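Thermoresistant glucokinase (Janibacter sp. HTCC2649, PDB 4EUN) probably phosphorylates gluconate at the expense of ATP, as a gluconokinase-type sugar kinase of the P-loop fold. Local coordinates at residues Val126-His130 with Ala187-Leu191. Residues are numbered along the deposited sequence; the frame is centred on the assembly and turned at random.
Sequences VDFLH and ALTWL
Leu129 and Trp190 run past one another in opposite directions. Followed outward, Trp190 starts with CB pointing toward the strand; CG then lies anti to the backbone N (chi1 -180°), and chi2 of 73° turns the indole so that its six-membered ring lies beside residues 127-129. Its CE3 meets Leu129 CD2 at 3.9 Å. One atom further, CZ3 comes equally near Phe128 O, 3.9 Å, with no hydrogen bond formed, and at the far end CH2 lies 4.0 Å from Asp127 CB; all three partners approach the indole obliquely. The other branch of Leu129, CD1, packs on the Ala187 methyl CB at 3.8 Å and lies 4.3 Å from Leu191 CD1, while CD2 is also near Ala187 CB. Strand 127-132 belongs to the parallel sheet of a P-loop kinase fold, strand order 2-3-1-4-5, and the last turn of helix 180-191 covers it nearly antiparallel, the axes of segments 127-130 and 187-191 being 157° apart and 10.5 Å at closest approach. At the lower-numbered end of the strand, Leu191 CD2 reaches Asp127 CB at 3.9 Å. The Asp127 carboxylate has its partners elsewhere, a hydrogen bond to Ser170 and a salt bridge to Arg30, whose NH2 also bonds Leu191 O.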
ATOM      1  N   VAL A 126     -16.213   1.667  10.752  1.00 25.43           N
ATOM      2  CA  VAL A 126     -15.267   0.812  10.037  1.00 27.05           C
ATOM      3  C   VAL A 126     -15.957  -0.433   9.475  1.00 28.05           C
ATOM      4  O   VAL A 126     -16.618  -1.180  10.208  1.00 26.70           O
ATOM      5  CB  VAL A 126     -14.072   0.370  10.912  1.00 24.04           C
ATOM      6  CG1 VAL A 126     -13.044  -0.373  10.057  1.00 23.49           C
ATOM      7  CG2 VAL A 126     -13.404   1.562  11.573  1.00 25.87           C
ATOM      8  N   ASP A 127     -15.801  -0.647   8.171  1.00 22.69           N
ATOM      9  CA  ASP A 127     -16.384  -1.808   7.508  1.00 23.27           C
ATOM     10  C   ASP A 127     -15.280  -2.783   7.175  1.00 19.75           C
ATOM     11  O   ASP A 127     -14.235  -2.389   6.669  1.00 22.69           O
ATOM     12  CB  ASP A 127     -17.096  -1.385   6.219  1.00 28.41           C
ATOM     13  CG  ASP A 127     -18.218  -0.401   6.465  1.00 32.05           C
ATOM     14  OD1 ASP A 127     -19.120  -0.702   7.282  1.00 29.73           O
ATOM     15  OD2 ASP A 127     -18.190   0.681   5.844  1.00 32.21           O
ATOM     16  N   PHE A 128     -15.500  -4.065   7.462  1.00 20.64           N
ATOM     17  CA  PHE A 128     -14.455  -5.057   7.266  1.00 20.36           C
ATOM     18  C   PHE A 128     -14.737  -5.966   6.091  1.00 22.24           C
ATOM     19  O   PHE A 128     -15.858  -6.439   5.919  1.00 24.48           O
ATOM     20  CB  PHE A 128     -14.293  -5.900   8.548  1.00 20.81           C
ATOM     21  CG  PHE A 128     -13.684  -5.135   9.676  1.00 21.46           C
ATOM     22  CD1 PHE A 128     -14.470  -4.342  10.505  1.00 22.62           C
ATOM     23  CD2 PHE A 128     -12.308  -5.163   9.876  1.00 18.55           C
ATOM     24  CE1 PHE A 128     -13.892  -3.597  11.532  1.00 22.72           C
ATOM     25  CE2 PHE A 128     -11.724  -4.428  10.898  1.00 18.56           C
ATOM     26  CZ  PHE A 128     -12.516  -3.645  11.724  1.00 21.02           C
ATOM     27  N   LEU A 129     -13.718  -6.193   5.270  1.00 20.13           N
ATOM     28  CA  LEU A 129     -13.768  -7.240   4.257  1.00 18.15           C
ATOM     29  C   LEU A 129     -12.821  -8.326   4.737  1.00 19.40           C
ATOM     30  O   LEU A 129     -11.608  -8.131   4.808  1.00 18.88           O
ATOM     31  CB  LEU A 129     -13.331  -6.704   2.890  1.00 19.71           C
ATOM     32  CG  LEU A 129     -14.088  -5.489   2.353  1.00 21.39           C
ATOM     33  CD1 LEU A 129     -13.428  -5.011   1.068  1.00 20.98           C
ATOM     34  CD2 LEU A 129     -15.554  -5.814   2.113  1.00 26.33           C
ATOM     35  N   HIS A 130     -13.381  -9.471   5.095  1.00 19.32           N
ATOM     36  CA  HIS A 130     -12.582 -10.563   5.646  1.00 19.98           C
ATOM     37  C   HIS A 130     -12.235 -11.565   4.541  1.00 22.23           C
ATOM     38  O   HIS A 130     -13.080 -12.350   4.116  1.00 21.68           O
ATOM     39  CB  HIS A 130     -13.366 -11.235   6.772  1.00 20.72           C
ATOM     40  CG  HIS A 130     -12.714 -12.460   7.334  1.00 20.71           C
ATOM     41  ND1 HIS A 130     -13.398 -13.341   8.144  1.00 20.66           N
ATOM     42  CD2 HIS A 130     -11.455 -12.946   7.218  1.00 22.15           C
ATOM     43  CE1 HIS A 130     -12.590 -14.329   8.491  1.00 22.75           C
ATOM     44  NE2 HIS A 130     -11.410 -14.120   7.942  1.00 21.42           N
ATOM     45  N   ALA A 187     -17.440  -7.012  -3.000  1.00 28.09           N
ATOM     46  CA  ALA A 187     -17.113  -5.987  -2.009  1.00 27.98           C
ATOM     47  C   ALA A 187     -17.751  -4.644  -2.339  1.00 30.35           C
ATOM     48  O   ALA A 187     -18.326  -3.994  -1.463  1.00 33.82           O
ATOM     49  CB  ALA A 187     -15.596  -5.821  -1.891  1.00 26.51           C
ATOM     50  N   LEU A 188     -17.624  -4.222  -3.597  1.00 33.03           N
ATOM     51  CA  LEU A 188     -18.143  -2.933  -4.042  1.00 35.82           C
ATOM     52  C   LEU A 188     -19.663  -2.866  -3.907  1.00 34.56           C
ATOM     53  O   LEU A 188     -20.217  -1.836  -3.512  1.00 36.56           O
ATOM     54  CB  LEU A 188     -17.730  -2.662  -5.495  1.00 39.56           C
ATOM     55  CG  LEU A 188     -16.263  -2.293  -5.740  1.00 40.50           C
ATOM     56  CD1 LEU A 188     -15.934  -2.260  -7.227  1.00 42.47           C
ATOM     57  CD2 LEU A 188     -15.950  -0.956  -5.100  1.00 39.81           C
ATOM     58  N   THR A 189     -20.333  -3.969  -4.232  1.00 39.45           N
ATOM     59  CA  THR A 189     -21.786  -4.037  -4.112  1.00 43.98           C
ATOM     60  C   THR A 189     -22.185  -3.894  -2.649  1.00 37.00           C
ATOM     61  O   THR A 189     -23.104  -3.148  -2.313  1.00 39.99           O
ATOM     62  CB  THR A 189     -22.348  -5.363  -4.675  1.00 41.76           C
ATOM     63  OG1 THR A 189     -22.087  -5.441  -6.081  1.00 49.78           O
ATOM     64  CG2 THR A 189     -23.846  -5.441  -4.453  1.00 44.34           C
ATOM     65  N   TRP A 190     -21.482  -4.606  -1.776  1.00 35.44           N
ATOM     66  CA  TRP A 190     -21.792  -4.555  -0.360  1.00 35.42           C
ATOM     67  C   TRP A 190     -21.469  -3.195   0.278  1.00 31.97           C
ATOM     68  O   TRP A 190     -22.294  -2.634   1.002  1.00 37.04           O
ATOM     69  CB  TRP A 190     -21.081  -5.681   0.389  1.00 34.83           C
ATOM     70  CG  TRP A 190     -21.393  -5.644   1.833  1.00 33.42           C
ATOM     71  CD1 TRP A 190     -22.575  -5.986   2.424  1.00 36.60           C
ATOM     72  CD2 TRP A 190     -20.526  -5.211   2.881  1.00 28.73           C
ATOM     73  NE1 TRP A 190     -22.491  -5.797   3.782  1.00 37.31           N
ATOM     74  CE2 TRP A 190     -21.243  -5.327   4.089  1.00 31.75           C
ATOM     75  CE3 TRP A 190     -19.212  -4.738   2.917  1.00 27.19           C
ATOM     76  CZ2 TRP A 190     -20.683  -4.986   5.323  1.00 33.75           C
ATOM     77  CZ3 TRP A 190     -18.657  -4.405   4.138  1.00 30.80           C
ATOM     78  CH2 TRP A 190     -19.393  -4.525   5.325  1.00 34.64           C
ATOM     79  N   LEU A 191     -20.274  -2.676   0.008  1.00 30.50           N
ATOM     80  CA  LEU A 191     -19.828  -1.416   0.599  1.00 28.99           C
ATOM     81  C   LEU A 191     -20.725  -0.250   0.207  1.00 35.44           C
ATOM     82  O   LEU A 191     -20.950   0.666   1.000  1.00 36.17           O
ATOM     83  CB  LEU A 191     -18.387  -1.108   0.177  1.00 31.27           C
ATOM     84  CG  LEU A 191     -17.292  -1.961   0.812  1.00 26.02           C
ATOM     85  CD1 LEU A 191     -15.970  -1.737   0.107  1.00 31.26           C
ATOM     86  CD2 LEU A 191     -17.168  -1.610   2.282  1.00 27.55           C
TER